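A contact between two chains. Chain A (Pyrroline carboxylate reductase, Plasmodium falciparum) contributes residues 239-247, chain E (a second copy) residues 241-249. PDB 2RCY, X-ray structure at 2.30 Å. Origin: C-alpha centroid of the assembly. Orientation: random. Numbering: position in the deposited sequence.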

# COMPACT_ATOMS: atom_id res chain seq x y z
N LYS A 239 -11.22 6.23 4.40
CA LYS A 239 -9.79 5.95 4.44
C LYS A 239 -9.49 4.56 3.87
O LYS A 239 -8.57 4.39 3.07
CB LYS A 239 -9.28 6.05 5.88
CG LYS A 239 -7.77 5.97 6.03
CD LYS A 239 -7.37 6.06 7.49
CE LYS A 239 -5.86 6.14 7.66
NZ LYS A 239 -5.16 4.86 7.32
N ASN A 240 -10.29 3.58 4.28
CA ASN A 240 -10.09 2.19 3.91
C ASN A 240 -10.90 1.76 2.69
O ASN A 240 -11.08 0.56 2.44
CB ASN A 240 -10.36 1.28 5.11
CG ASN A 240 -9.41 1.52 6.26
OD1 ASN A 240 -8.24 1.87 6.06
ND2 ASN A 240 -9.89 1.33 7.48
N SER A 241 -11.38 2.74 1.92
CA SER A 241 -12.11 2.52 0.67
C SER A 241 -13.26 1.52 0.80
O SER A 241 -13.35 0.55 0.04
CB SER A 241 -11.15 2.07 -0.45
OG SER A 241 -10.11 3.01 -0.64
N PHE A 242 -14.13 1.76 1.78
CA PHE A 242 -15.29 0.90 2.04
C PHE A 242 -16.19 0.77 0.81
O PHE A 242 -16.59 -0.33 0.45
CB PHE A 242 -16.07 1.42 3.25
CG PHE A 242 -17.32 0.63 3.55
CD1 PHE A 242 -17.24 -0.60 4.19
CD2 PHE A 242 -18.57 1.14 3.23
CE1 PHE A 242 -18.39 -1.32 4.49
CE2 PHE A 242 -19.73 0.42 3.52
CZ PHE A 242 -19.64 -0.81 4.15
N LYS A 243 -16.49 1.91 0.19
CA LYS A 243 -17.32 1.96 -1.01
C LYS A 243 -16.74 1.13 -2.15
O LYS A 243 -17.44 0.28 -2.71
CB LYS A 243 -17.51 3.41 -1.46
CG LYS A 243 -18.59 3.61 -2.50
CD LYS A 243 -18.95 5.08 -2.63
CE LYS A 243 -20.39 5.25 -3.03
NZ LYS A 243 -20.68 6.65 -3.41
N TYR A 244 -15.47 1.37 -2.47
CA TYR A 244 -14.78 0.63 -3.53
C TYR A 244 -14.72 -0.87 -3.23
O TYR A 244 -14.90 -1.69 -4.14
CB TYR A 244 -13.37 1.18 -3.75
CG TYR A 244 -12.52 0.29 -4.64
CD1 TYR A 244 -12.74 0.23 -6.01
CD2 TYR A 244 -11.51 -0.51 -4.09
CE1 TYR A 244 -11.97 -0.59 -6.83
CE2 TYR A 244 -10.74 -1.33 -4.90
CZ TYR A 244 -10.98 -1.37 -6.27
OH TYR A 244 -10.21 -2.18 -7.08
N THR A 245 -14.47 -1.22 -1.97
CA THR A 245 -14.41 -2.61 -1.53
C THR A 245 -15.71 -3.35 -1.86
O THR A 245 -15.67 -4.45 -2.41
CB THR A 245 -14.10 -2.69 -0.01
OG1 THR A 245 -12.79 -2.18 0.23
CG2 THR A 245 -14.18 -4.12 0.50
N VAL A 246 -16.84 -2.72 -1.54
CA VAL A 246 -18.16 -3.29 -1.81
C VAL A 246 -18.41 -3.37 -3.32
O VAL A 246 -18.82 -4.42 -3.83
CB VAL A 246 -19.28 -2.47 -1.11
CG1 VAL A 246 -20.66 -3.01 -1.47
CG2 VAL A 246 -19.09 -2.49 0.40
N MSE A 247 -18.14 -2.27 -4.03
CA MSE A 247 -18.33 -2.19 -5.48
C MSE A 247 -17.48 -3.20 -6.24
O MSE A 247 -17.94 -3.81 -7.21
CB MSE A 247 -18.03 -0.78 -5.98
CG MSE A 247 -19.04 0.28 -5.55
SE MSE A 247 -18.68 2.01 -6.38
CE MSE A 247 -19.18 1.56 -8.21
N SER E 241 -9.93 -6.33 2.70
CA SER E 241 -10.12 -6.27 4.15
C SER E 241 -11.44 -5.62 4.59
O SER E 241 -11.45 -4.71 5.42
CB SER E 241 -8.93 -5.59 4.84
OG SER E 241 -7.75 -6.36 4.67
N PHE E 242 -12.54 -6.10 4.02
CA PHE E 242 -13.88 -5.59 4.30
C PHE E 242 -14.23 -5.64 5.79
O PHE E 242 -14.76 -4.68 6.35
CB PHE E 242 -14.92 -6.37 3.48
CG PHE E 242 -16.35 -6.02 3.79
CD1 PHE E 242 -16.92 -4.86 3.27
CD2 PHE E 242 -17.13 -6.86 4.58
CE1 PHE E 242 -18.25 -4.55 3.54
CE2 PHE E 242 -18.46 -6.55 4.85
CZ PHE E 242 -19.02 -5.39 4.33
N LYS E 243 -13.91 -6.77 6.42
CA LYS E 243 -14.22 -7.00 7.83
C LYS E 243 -13.45 -6.04 8.75
O LYS E 243 -14.04 -5.44 9.65
CB LYS E 243 -13.92 -8.46 8.20
CG LYS E 243 -14.35 -8.88 9.59
CD LYS E 243 -14.05 -10.35 9.79
CE LYS E 243 -14.41 -10.82 11.17
NZ LYS E 243 -15.80 -11.30 11.20
N TYR E 244 -12.15 -5.90 8.51
CA TYR E 244 -11.32 -4.96 9.26
C TYR E 244 -11.78 -3.52 9.07
O TYR E 244 -11.78 -2.74 10.02
CB TYR E 244 -9.84 -5.10 8.88
CG TYR E 244 -8.97 -3.97 9.40
CD1 TYR E 244 -8.64 -3.87 10.75
CD2 TYR E 244 -8.50 -2.98 8.53
CE1 TYR E 244 -7.86 -2.83 11.23
CE2 TYR E 244 -7.71 -1.93 9.00
CZ TYR E 244 -7.40 -1.86 10.35
OH TYR E 244 -6.62 -0.83 10.83
N THR E 245 -12.14 -3.17 7.83
CA THR E 245 -12.65 -1.84 7.50
C THR E 245 -13.85 -1.46 8.36
O THR E 245 -13.88 -0.37 8.94
CB THR E 245 -13.03 -1.75 5.99
OG1 THR E 245 -11.88 -2.02 5.19
CG2 THR E 245 -13.57 -0.37 5.64
N VAL E 246 -14.81 -2.37 8.46
CA VAL E 246 -16.01 -2.17 9.26
C VAL E 246 -15.66 -2.07 10.75
O VAL E 246 -16.14 -1.18 11.44
CB VAL E 246 -17.06 -3.30 9.01
CG1 VAL E 246 -18.23 -3.19 9.97
CG2 VAL E 246 -17.55 -3.26 7.57
N MSE E 247 -14.80 -2.98 11.22
CA MSE E 247 -14.38 -3.03 12.62
C MSE E 247 -13.53 -1.82 13.03
O MSE E 247 -13.64 -1.35 14.16
CB MSE E 247 -13.62 -4.32 12.92
CG MSE E 247 -14.48 -5.57 12.88
SE MSE E 247 -13.44 -7.18 13.18
CE MSE E 247 -13.14 -6.99 15.10
N ASN E 248 -12.70 -1.34 12.11
CA ASN E 248 -11.86 -0.16 12.33
C ASN E 248 -12.69 1.12 12.40
O ASN E 248 -12.35 2.04 13.14
CB ASN E 248 -10.79 -0.06 11.24
CG ASN E 248 -9.79 1.06 11.49
OD1 ASN E 248 -9.68 1.99 10.70
ND2 ASN E 248 -9.05 0.96 12.59
N ALA E 249 -13.77 1.16 11.62
CA ALA E 249 -14.69 2.31 11.60
C ALA E 249 -15.47 2.44 12.90
O ALA E 249 -15.65 3.54 13.41
CB ALA E 249 -15.64 2.19 10.43
O HOH W 1 -12.42 1.76 8.27

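Two copies of the same helix start meet nearly antiparallel, their N-to-C directions 151° apart and their axes no closer than 10.5 Å, a gap wide enough for side chains from both to interleave. At the centre of the apolar part are the two phenylalanines. Each leaves its backbone sideways, in the t rotamer, and its ring end reaches across to the other chain. F242(A) and F242(E) meet rim to rim, CE1 to CE1 at 3.4 Å; with centroids 5.7 Å apart and planes at 20°, neither ring lies over the face of the other. Each ring fits a hollow lined by a threonine and a valine one helical turn on from the partner's own F242. At one end, V246(E) CG2 lies 3.7 Å from F242(A) CE1, and T245(E) CG2 sits at the edge of the same ring, 3.9 Å from F242(A) CB. The reciprocal pocket is almost identical: V246(A) CG2 to F242(E) CE1 is 3.8 Å, and T245(A) CG2 to F242(E) CB is 3.8 Å. In both threonines CG2 faces the partner phenylalanine while OG1 donates to its own helix, bonding S241(A) O at 2.8 Å from T245(A) OG1 and S241(E) O at 2.7 Å from T245(E) OG1.

Beyond this apolar patch the fit becomes polar. N240(A), just past the end of the preceding helix, points toward chain E and packs its CB 3.6 Å from T245(E) OG1. Its amide extends past that threonine to the next turn, where ND2 donates a hydrogen bond to N248(E) OD1 (3.3 Å, 135° at the hydrogen). Y244(E) flanks the amide obliquely, CE2 to N240(A) ND2 4.2 Å. Water 1 bridges the two chains, accepting from N240(A) ND2 and donating to T245(E) O, its oxygen 2.7 Å from each atom. Together the two stretches bury 391 Å², both sides summed.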